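Local coordinates for DUF3201 domain-containing protein (PDB 1YB3) that is of unknown function but adopts an alpha+beta fold in which helices pack on one face of a seven-stranded antiparallel sheet, in a hyperthermophilic archaeon, at residues A[84-90]-A[144-150]; A[103-107]-A[164-168]; A[25-30]-A[41-45]. One frame throughout, in Å; residues are numbered along the deposited sequence.

Contact 1: A[84-90]-A[144-150]; sequences YFVFAFP and MINFEVD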
loop_
_atom_site.group_PDB
_atom_site.type_symbol
_atom_site.label_atom_id
_atom_site.label_comp_id
_atom_site.label_asym_id
_atom_site.label_seq_id
_atom_site.Cartn_x
_atom_site.Cartn_y
_atom_site.Cartn_z
ATOM N N TYR A 84 -3.607 -4.156 -2.832
ATOM C CA TYR A 84 -2.590 -3.166 -2.491
ATOM C C TYR A 84 -1.787 -3.668 -1.293
ATOM O O TYR A 84 -2.224 -4.563 -0.560
ATOM C CB TYR A 84 -3.224 -1.813 -2.171
ATOM C CG TYR A 84 -3.993 -1.836 -0.868
ATOM C CD1 TYR A 84 -3.363 -1.520 0.323
ATOM C CD2 TYR A 84 -5.334 -2.242 -0.828
ATOM C CE1 TYR A 84 -4.053 -1.582 1.558
ATOM C CE2 TYR A 84 -6.030 -2.296 0.393
ATOM C CZ TYR A 84 -5.389 -1.964 1.562
ATOM O OH TYR A 84 -6.063 -2.027 2.769
ATOM N N PHE A 85 -0.598 -3.104 -1.111
ATOM C CA PHE A 85 0.067 -3.206 0.171
ATOM C C PHE A 85 0.645 -1.848 0.499
ATOM O O PHE A 85 0.848 -1.007 -0.382
ATOM C CB PHE A 85 1.137 -4.320 0.191
ATOM C CG PHE A 85 2.306 -4.059 -0.731
ATOM C CD1 PHE A 85 3.418 -3.367 -0.267
ATOM C CD2 PHE A 85 2.290 -4.526 -2.038
ATOM C CE1 PHE A 85 4.516 -3.123 -1.104
ATOM C CE2 PHE A 85 3.385 -4.263 -2.907
ATOM C CZ PHE A 85 4.488 -3.550 -2.426
ATOM N N VAL A 86 0.858 -1.631 1.787
ATOM C CA VAL A 86 1.401 -0.363 2.263
ATOM C C VAL A 86 2.278 -0.628 3.470
ATOM O O VAL A 86 1.919 -1.455 4.317
ATOM C CB VAL A 86 0.254 0.656 2.604
ATOM C CG1 VAL A 86 -0.756 0.054 3.556
ATOM C CG2 VAL A 86 0.821 1.997 3.130
ATOM N N PHE A 87 3.427 0.056 3.550
ATOM C CA PHE A 87 4.252 0.018 4.750
ATOM C C PHE A 87 4.479 1.428 5.242
ATOM O O PHE A 87 4.707 2.329 4.428
ATOM C CB PHE A 87 5.610 -0.611 4.455
ATOM C CG PHE A 87 5.583 -2.122 4.471
ATOM C CD1 PHE A 87 5.827 -2.804 5.651
ATOM C CD2 PHE A 87 5.325 -2.834 3.312
ATOM C CE1 PHE A 87 5.801 -4.198 5.697
ATOM C CE2 PHE A 87 5.301 -4.257 3.346
ATOM C CZ PHE A 87 5.539 -4.911 4.535
ATOM N N ALA A 88 4.438 1.586 6.563
ATOM C CA ALA A 88 4.664 2.876 7.219
ATOM C C ALA A 88 6.010 2.834 7.909
ATOM O O ALA A 88 6.322 1.850 8.610
ATOM C CB ALA A 88 3.566 3.152 8.238
ATOM N N PHE A 89 6.784 3.909 7.763
ATOM C CA PHE A 89 8.074 4.028 8.434
ATOM C C PHE A 89 8.198 5.406 9.106
ATOM O O PHE A 89 7.710 6.401 8.544
ATOM C CB PHE A 89 9.226 3.853 7.448
ATOM C CG PHE A 89 9.231 2.521 6.730
ATOM C CD1 PHE A 89 9.511 1.340 7.427
ATOM C CD2 PHE A 89 8.997 2.451 5.360
ATOM C CE1 PHE A 89 9.516 0.100 6.751
ATOM C CE2 PHE A 89 9.022 1.225 4.690
ATOM C CZ PHE A 89 9.280 0.054 5.400
ATOM N N PRO A 90 8.850 5.467 10.292
ATOM C CA PRO A 90 9.118 6.781 10.892
ATOM C C PRO A 90 10.000 7.637 9.980
ATOM O O PRO A 90 10.978 7.161 9.412
ATOM C CB PRO A 90 9.854 6.443 12.201
ATOM C CG PRO A 90 9.557 5.016 12.478
ATOM C CD PRO A 90 9.378 4.365 11.123
HETATM N N MSE A 144 4.902 9.578 10.552
HETATM C CA MSE A 144 4.887 8.268 9.865
HETATM C C MSE A 144 4.607 8.490 8.383
HETATM O O MSE A 144 3.642 9.184 8.025
HETATM C CB MSE A 144 3.815 7.352 10.475
HETATM C CG MSE A 144 3.999 7.061 11.966
HETATM SE SE MSE A 144 5.667 6.095 12.316
HETATM C CE MSE A 144 5.364 4.612 11.127
ATOM N N ILE A 145 5.450 7.924 7.518
ATOM C CA ILE A 145 5.283 8.073 6.075
ATOM C C ILE A 145 4.918 6.714 5.494
ATOM O O ILE A 145 5.624 5.735 5.738
ATOM C CB ILE A 145 6.575 8.591 5.375
ATOM C CG1 ILE A 145 7.171 9.832 6.094
ATOM C CG2 ILE A 145 6.357 8.816 3.862
ATOM C CD1 ILE A 145 6.182 11.019 6.312
ATOM N N ASN A 146 3.822 6.675 4.737
ATOM C CA ASN A 146 3.305 5.451 4.137
ATOM C C ASN A 146 3.667 5.356 2.671
ATOM O O ASN A 146 3.593 6.353 1.926
ATOM C CB ASN A 146 1.783 5.396 4.253
ATOM C CG ASN A 146 1.313 5.293 5.672
ATOM O OD1 ASN A 146 1.200 4.209 6.219
ATOM N ND2 ASN A 146 1.008 6.438 6.280
ATOM N N PHE A 147 4.036 4.138 2.239
ATOM C CA PHE A 147 4.381 3.843 0.855
ATOM C C PHE A 147 3.429 2.746 0.422
ATOM O O PHE A 147 3.506 1.638 0.942
ATOM C CB PHE A 147 5.826 3.326 0.783
ATOM C CG PHE A 147 6.832 4.344 1.243
ATOM C CD1 PHE A 147 7.513 5.140 0.316
ATOM C CD2 PHE A 147 7.033 4.563 2.623
ATOM C CE1 PHE A 147 8.419 6.134 0.751
ATOM C CE2 PHE A 147 7.915 5.544 3.071
ATOM C CZ PHE A 147 8.614 6.336 2.128
ATOM N N GLU A 148 2.495 3.084 -0.468
ATOM C CA GLU A 148 1.455 2.156 -0.932
ATOM C C GLU A 148 1.656 1.815 -2.409
ATOM O O GLU A 148 1.855 2.703 -3.237
ATOM C CB GLU A 148 0.025 2.740 -0.729
ATOM C CG GLU A 148 -1.043 1.893 -1.408
ATOM C CD GLU A 148 -2.485 2.383 -1.179
ATOM O OE1 GLU A 148 -2.717 3.084 -0.167
ATOM O OE2 GLU A 148 -3.373 2.052 -1.993
ATOM N N VAL A 149 1.619 0.521 -2.729
ATOM C CA VAL A 149 1.679 0.071 -4.113
ATOM C C VAL A 149 0.359 -0.643 -4.443
ATOM O O VAL A 149 -0.065 -1.532 -3.688
ATOM C CB VAL A 149 2.897 -0.865 -4.322
ATOM C CG1 VAL A 149 2.945 -1.360 -5.756
ATOM C CG2 VAL A 149 4.225 -0.125 -3.890
ATOM N N ASP A 150 -0.276 -0.234 -5.547
ATOM C CA ASP A 150 -1.556 -0.811 -6.012
ATOM C C ASP A 150 -1.325 -1.720 -7.227
ATOM O O ASP A 150 -0.482 -1.412 -8.088
ATOM C CB ASP A 150 -2.553 0.291 -6.387
ATOM C CG ASP A 150 -2.995 1.131 -5.187
ATOM O OD1 ASP A 150 -2.664 0.760 -4.045
ATOM O OD2 ASP A 150 -3.679 2.160 -5.405
#

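Contact 2: A[103-107]-A[164-168]; sequences IRAFE and RFIEL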
loop_
_atom_site.group_PDB
_atom_site.type_symbol
_atom_site.label_atom_id
_atom_site.label_comp_id
_atom_site.label_asym_id
_atom_site.label_seq_id
_atom_site.Cartn_x
_atom_site.Cartn_y
_atom_site.Cartn_z
ATOM N N ILE A 103 10.397 5.319 -5.738
ATOM C CA ILE A 103 9.711 5.908 -6.879
ATOM C C ILE A 103 10.076 5.196 -8.195
ATOM O O ILE A 103 9.214 4.975 -9.055
ATOM C CB ILE A 103 9.963 7.437 -6.954
ATOM C CG1 ILE A 103 9.235 8.115 -5.788
ATOM C CG2 ILE A 103 9.531 8.011 -8.327
ATOM C CD1 ILE A 103 9.576 9.603 -5.619
ATOM N N ARG A 104 11.344 4.815 -8.335
ATOM C CA ARG A 104 11.796 4.120 -9.549
ATOM C C ARG A 104 11.408 2.646 -9.580
ATOM O O ARG A 104 11.385 2.043 -10.652
ATOM C CB ARG A 104 13.321 4.273 -9.742
ATOM C CG ARG A 104 13.772 5.737 -9.987
ATOM C CD ARG A 104 15.297 5.868 -9.944
ATOM N N ALA A 105 11.075 2.086 -8.411
ATOM C CA ALA A 105 10.882 0.637 -8.248
ATOM C C ALA A 105 9.456 0.131 -8.490
ATOM O O ALA A 105 9.258 -1.065 -8.760
ATOM C CB ALA A 105 11.373 0.195 -6.858
ATOM N N PHE A 106 8.465 1.014 -8.337
ATOM C CA PHE A 106 7.047 0.606 -8.393
ATOM C C PHE A 106 6.220 1.504 -9.286
ATOM O O PHE A 106 6.484 2.708 -9.377
ATOM C CB PHE A 106 6.463 0.539 -6.965
ATOM C CG PHE A 106 7.224 -0.401 -6.082
ATOM C CD1 PHE A 106 7.024 -1.782 -6.190
ATOM C CD2 PHE A 106 8.213 0.077 -5.208
ATOM C CE1 PHE A 106 7.771 -2.683 -5.408
ATOM C CE2 PHE A 106 8.960 -0.814 -4.424
ATOM C CZ PHE A 106 8.745 -2.201 -4.531
ATOM N N GLU A 107 5.235 0.905 -9.950
ATOM C CA GLU A 107 4.394 1.625 -10.905
ATOM C C GLU A 107 3.296 2.472 -10.232
ATOM O O GLU A 107 3.383 3.695 -10.251
ATOM C CB GLU A 107 3.794 0.663 -11.940
ATOM C CG GLU A 107 2.904 1.347 -12.959
ATOM C CD GLU A 107 2.326 0.386 -13.973
ATOM O OE1 GLU A 107 3.124 -0.303 -14.652
ATOM O OE2 GLU A 107 1.075 0.320 -14.108
ATOM N N ARG A 164 9.934 -7.551 -3.723
ATOM C CA ARG A 164 10.806 -6.454 -4.167
ATOM C C ARG A 164 10.835 -5.311 -3.142
ATOM O O ARG A 164 11.878 -4.727 -2.880
ATOM C CB ARG A 164 10.439 -5.950 -5.571
ATOM C CG ARG A 164 10.744 -6.980 -6.687
ATOM C CD ARG A 164 10.282 -6.502 -8.064
ATOM N NE ARG A 164 11.146 -5.464 -8.608
ATOM C CZ ARG A 164 10.832 -4.173 -8.684
ATOM N NH1 ARG A 164 9.659 -3.741 -8.234
ATOM N NH2 ARG A 164 11.695 -3.306 -9.215
ATOM N N PHE A 165 9.677 -5.006 -2.550
ATOM C CA PHE A 165 9.642 -3.958 -1.571
ATOM C C PHE A 165 10.454 -4.314 -0.327
ATOM O O PHE A 165 11.247 -3.498 0.182
ATOM C CB PHE A 165 8.187 -3.612 -1.187
ATOM C CG PHE A 165 8.087 -2.358 -0.355
ATOM C CD1 PHE A 165 7.922 -1.109 -0.981
ATOM C CD2 PHE A 165 8.223 -2.412 1.037
ATOM C CE1 PHE A 165 7.873 0.065 -0.222
ATOM C CE2 PHE A 165 8.171 -1.228 1.818
ATOM C CZ PHE A 165 7.982 0.009 1.176
ATOM N N ILE A 166 10.262 -5.538 0.159
ATOM C CA ILE A 166 10.988 -6.004 1.352
ATOM C C ILE A 166 12.506 -5.981 1.098
ATOM O O ILE A 166 13.269 -5.516 1.947
ATOM C CB ILE A 166 10.473 -7.392 1.844
ATOM C CG1 ILE A 166 9.077 -7.238 2.478
ATOM C CG2 ILE A 166 11.447 -8.009 2.857
ATOM C CD1 ILE A 166 8.295 -8.552 2.660
ATOM N N GLU A 167 12.912 -6.407 -0.086
ATOM C CA GLU A 167 14.337 -6.446 -0.450
ATOM C C GLU A 167 14.918 -5.018 -0.510
ATOM O O GLU A 167 16.022 -4.767 -0.018
ATOM C CB GLU A 167 14.536 -7.230 -1.747
ATOM C CG GLU A 167 14.214 -8.722 -1.566
ATOM C CD GLU A 167 14.062 -9.506 -2.875
ATOM O OE1 GLU A 167 13.913 -8.885 -3.967
ATOM O OE2 GLU A 167 14.062 -10.761 -2.782
ATOM N N LEU A 168 14.153 -4.077 -1.066
ATOM C CA LEU A 168 14.596 -2.684 -1.097
ATOM C C LEU A 168 14.695 -2.128 0.331
ATOM O O LEU A 168 15.675 -1.473 0.690
ATOM C CB LEU A 168 13.639 -1.846 -1.936
ATOM C CG LEU A 168 13.882 -0.341 -1.954
ATOM C CD1 LEU A 168 15.260 0.037 -2.531
ATOM C CD2 LEU A 168 12.743 0.346 -2.731
#

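Contact 3: A[25-30]-A[41-45]; sequences IFELRE and VEEVS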
loop_
_atom_site.group_PDB
_atom_site.type_symbol
_atom_site.label_atom_id
_atom_site.label_comp_id
_atom_site.label_asym_id
_atom_site.label_seq_id
_atom_site.Cartn_x
_atom_site.Cartn_y
_atom_site.Cartn_z
ATOM N N ILE A 25 -8.444 -12.022 -0.797
ATOM C CA ILE A 25 -7.690 -11.626 0.404
ATOM C C ILE A 25 -7.617 -12.733 1.459
ATOM O O ILE A 25 -6.572 -12.923 2.113
ATOM C CB ILE A 25 -8.151 -10.267 0.996
ATOM C CG1 ILE A 25 -7.750 -9.133 0.056
ATOM C CG2 ILE A 25 -7.537 -10.000 2.377
ATOM C CD1 ILE A 25 -6.226 -8.987 -0.140
ATOM N N PHE A 26 -8.699 -13.492 1.621
ATOM C CA PHE A 26 -8.617 -14.632 2.530
ATOM C C PHE A 26 -7.524 -15.597 2.033
ATOM O O PHE A 26 -6.711 -16.091 2.828
ATOM C CB PHE A 26 -9.981 -15.320 2.697
ATOM C CG PHE A 26 -10.979 -14.498 3.475
ATOM C CD1 PHE A 26 -10.691 -14.065 4.773
ATOM C CD2 PHE A 26 -12.220 -14.167 2.918
ATOM C CE1 PHE A 26 -11.615 -13.298 5.496
ATOM C CE2 PHE A 26 -13.158 -13.398 3.639
ATOM C CZ PHE A 26 -12.852 -12.962 4.920
ATOM N N GLU A 27 -7.469 -15.796 0.717
ATOM C CA GLU A 27 -6.480 -16.684 0.089
ATOM C C GLU A 27 -5.064 -16.126 0.253
ATOM O O GLU A 27 -4.131 -16.853 0.650
ATOM C CB GLU A 27 -6.801 -16.882 -1.395
ATOM C CG GLU A 27 -5.775 -17.728 -2.164
ATOM C CD GLU A 27 -6.125 -17.875 -3.644
ATOM O OE1 GLU A 27 -6.512 -19.003 -4.050
ATOM O OE2 GLU A 27 -6.027 -16.869 -4.395
ATOM N N LEU A 28 -4.910 -14.838 -0.046
ATOM C CA LEU A 28 -3.589 -14.198 -0.004
ATOM C C LEU A 28 -3.037 -14.149 1.415
ATOM O O LEU A 28 -1.802 -14.288 1.605
ATOM C CB LEU A 28 -3.643 -12.792 -0.600
ATOM C CG LEU A 28 -2.336 -12.009 -0.686
ATOM C CD1 LEU A 28 -1.302 -12.787 -1.549
ATOM C CD2 LEU A 28 -2.621 -10.625 -1.241
ATOM N N ARG A 29 -3.913 -13.950 2.407
ATOM C CA ARG A 29 -3.501 -13.942 3.810
ATOM C C ARG A 29 -2.841 -15.265 4.177
ATOM O O ARG A 29 -1.746 -15.279 4.776
ATOM C CB ARG A 29 -4.673 -13.605 4.760
ATOM C CG ARG A 29 -4.253 -13.345 6.214
ATOM C CD ARG A 29 -4.214 -14.626 7.050
ATOM N NE ARG A 29 -3.586 -14.396 8.354
ATOM C CZ ARG A 29 -3.382 -15.331 9.277
ATOM N NH1 ARG A 29 -3.802 -16.583 9.084
ATOM N NH2 ARG A 29 -2.783 -15.003 10.423
ATOM N N GLU A 30 -3.471 -16.379 3.810
ATOM C CA GLU A 30 -2.884 -17.682 4.159
ATOM C C GLU A 30 -1.561 -17.909 3.417
ATOM O O GLU A 30 -0.586 -18.454 3.992
ATOM C CB GLU A 30 -3.890 -18.810 3.913
ATOM C CG GLU A 30 -5.149 -18.728 4.812
ATOM C CD GLU A 30 -4.828 -18.603 6.303
ATOM O OE1 GLU A 30 -3.947 -19.347 6.799
ATOM O OE2 GLU A 30 -5.462 -17.772 6.986
ATOM N N VAL A 41 2.130 -12.054 10.495
ATOM C CA VAL A 41 1.027 -11.798 9.538
ATOM C C VAL A 41 -0.276 -12.030 10.287
ATOM O O VAL A 41 -0.557 -13.147 10.714
ATOM C CB VAL A 41 1.108 -12.704 8.301
ATOM C CG1 VAL A 41 -0.077 -12.448 7.368
ATOM C CG2 VAL A 41 2.411 -12.462 7.521
ATOM N N GLU A 42 -1.063 -10.975 10.441
ATOM C CA GLU A 42 -2.262 -11.049 11.267
ATOM C C GLU A 42 -3.463 -11.514 10.438
ATOM O O GLU A 42 -3.346 -11.729 9.239
ATOM C CB GLU A 42 -2.540 -9.696 11.932
ATOM C CG GLU A 42 -1.388 -9.167 12.805
ATOM C CD GLU A 42 -1.192 -9.972 14.082
ATOM O OE1 GLU A 42 -2.045 -10.829 14.402
ATOM O OE2 GLU A 42 -0.177 -9.749 14.773
ATOM N N GLU A 43 -4.619 -11.666 11.095
ATOM C CA GLU A 43 -5.835 -12.112 10.407
ATOM C C GLU A 43 -6.482 -10.984 9.609
ATOM O O GLU A 43 -6.285 -9.810 9.893
ATOM C CB GLU A 43 -6.850 -12.663 11.413
ATOM C CG GLU A 43 -6.323 -13.814 12.288
ATOM C CD GLU A 43 -5.982 -15.077 11.498
ATOM O OE1 GLU A 43 -6.449 -15.231 10.349
ATOM O OE2 GLU A 43 -5.240 -15.929 12.040
ATOM N N VAL A 44 -7.296 -11.357 8.633
ATOM C CA VAL A 44 -8.044 -10.387 7.845
ATOM C C VAL A 44 -9.061 -9.680 8.739
ATOM O O VAL A 44 -9.735 -10.329 9.549
ATOM C CB VAL A 44 -8.779 -11.076 6.671
ATOM C CG1 VAL A 44 -9.696 -10.092 5.946
ATOM C CG2 VAL A 44 -7.775 -11.705 5.706
ATOM N N SER A 45 -9.140 -8.361 8.604
ATOM C CA SER A 45 -10.160 -7.591 9.297
ATOM C C SER A 45 -10.841 -6.649 8.303
ATOM O O SER A 45 -10.442 -6.568 7.134
ATOM C CB SER A 45 -9.552 -6.841 10.478
ATOM O OG SER A 45 -8.817 -5.709 10.045
HETATM O O HOH W 1 -3.034 -18.075 11.636
#

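Contact 1: A[84-90]-A[144-150]
Six backbone hydrogen bonds join segments 84-90 and 144-150 as antiparallel neighbours, two at each of three hydrogen-bonded pairs. Phe85 N to Val149 O is 3.1 Å and Val149 N to Phe85 O 2.9 Å; Phe87 pairs with Phe147 and Phe89 with Ile145 in the same way, the last closing with Ile145 N to Phe89 O at 2.9 Å. The N-to-C directions of the two short segments make 153°, with axes 4.5 Å apart at closest. Alternation puts Phe85, Phe87, Phe89, Ile145, Phe147 and Val149 on one face. There Val149 CB makes a CH-pi contact 4.1 Å from the Phe85 ring centroid. On the other face the selenomethionine Met144 lays CE 3.7 Å from Ala88 CB, and Glu148 OE1 is hydrogen-bonded to Tyr112 OH. This is regular pairing of two interior strands distant in sequence: strands 74-79 and 108-112 flank them within the sheet, and helix 155-171 packs on the phenylalanine-rich face through Phe165.

Contact 2: A[103-107]-A[164-168]
This contact joins the C-terminal end of helix 96-105, with the residue that follows it, to helix 155-171; in this alpha+beta fold both helices pack on the same face of the antiparallel sheet. The nearest CA atoms, those of Ala105 and Arg164, are 8.2 Å apart, so side chains bridge the gap. Phe106, the first residue to leave helical phi/psi, has 85 Å² of its surface covered by segment 164-168, against 42 Å² for Ala105. Phe106 CE2 lies 3.6 Å from Phe165 CD1 and 4.3 Å from Leu168 CD2, and Phe106 CZ is 3.6 Å from Phe165 CA. The Phe106 and Phe165 rings, with centroids 5.7 Å apart and planes at 43°, meet obliquely. Ala105 adds a lighter touch, Ala105 CB to Leu168 CD2 at 4.4 Å. On the sheet side, Phe106 touches Val149 and Phe165 touches Phe147, both of strand 144-150. Arg164 borders the apolar patch and also forms a salt bridge with Glu161 of its own helix. Its guanidinium reaches the carbonyl at the helix end nearly in plane: Arg164 NH1 donates to Ala105 O at 2.8 Å and 166°, with a weak second bond from Arg164 NH2 to Ala105 O at 3.3 Å.

Contact 3: A[25-30]-A[41-45]
Arg29 and Val44, with 121 and 94 Å² buried, dominate this contact between the long N-terminal helix 11-35 and the irregular part of 40-47, an outermost strand of the antiparallel sheet. The Arg29 side chain reaches across to backbone carbonyls of segment 41-45. Arg29 NE donates to Glu42 O at 2.8 Å (159°), and Arg29 NH2 donates to Val41 O at 2.9 Å (132°), so two successive carbonyls are held by one guanidinium. The same group is the centre of a salt-bridge network: Arg29 NH1 pairs with Glu30 OE2 at 2.9 Å within the helix, and Arg29 NH2 lies 3.1 Å from Glu43 OE2. This second salt bridge is purely electrostatic, since the Glu43 oxygen sits over the guanidinium face and not in line with an N-H. Val44 supplies the apolar half. Val44 CG2 is 3.7 Å from Ile25 CG2 and 3.8 Å from Arg29 CB, while Val44 CG1 approaches Phe26 CE1 at 3.8 Å. Phe68 of the adjacent strand 65-71 touches Ile25, Arg29 and Val41, which joins the contact to the sheet. A single water completes the charged side, accepting from Arg29 NH1 at 3.1 Å and donating to Glu43 OE2 at 3.1 Å.

Contacts 1 and 2 are directly continuous, with centres about 11 Å apart. Phe87 CD2 meets Phe165 CE2 at 3.6 Å, Phe85 CE1 meets Phe165 CB at 3.7 Å, and Val149 CG2 meets Phe106 CG at 3.7 Å, so the aromatic face of the central strands merges with the helix pair packed on that face. Their segments alternate along the chain: strand 82-90 leads to helix 96-105, and strand 144-150 to helix 155-171. Contact 3 forms earlier in the sequence at an outer edge of the same sheet. Its centre is about 18 Å from that of contact 1 and about 22 Å from that of contact 2, with nearest atoms about 6 and 9 Å away, so it touches neither.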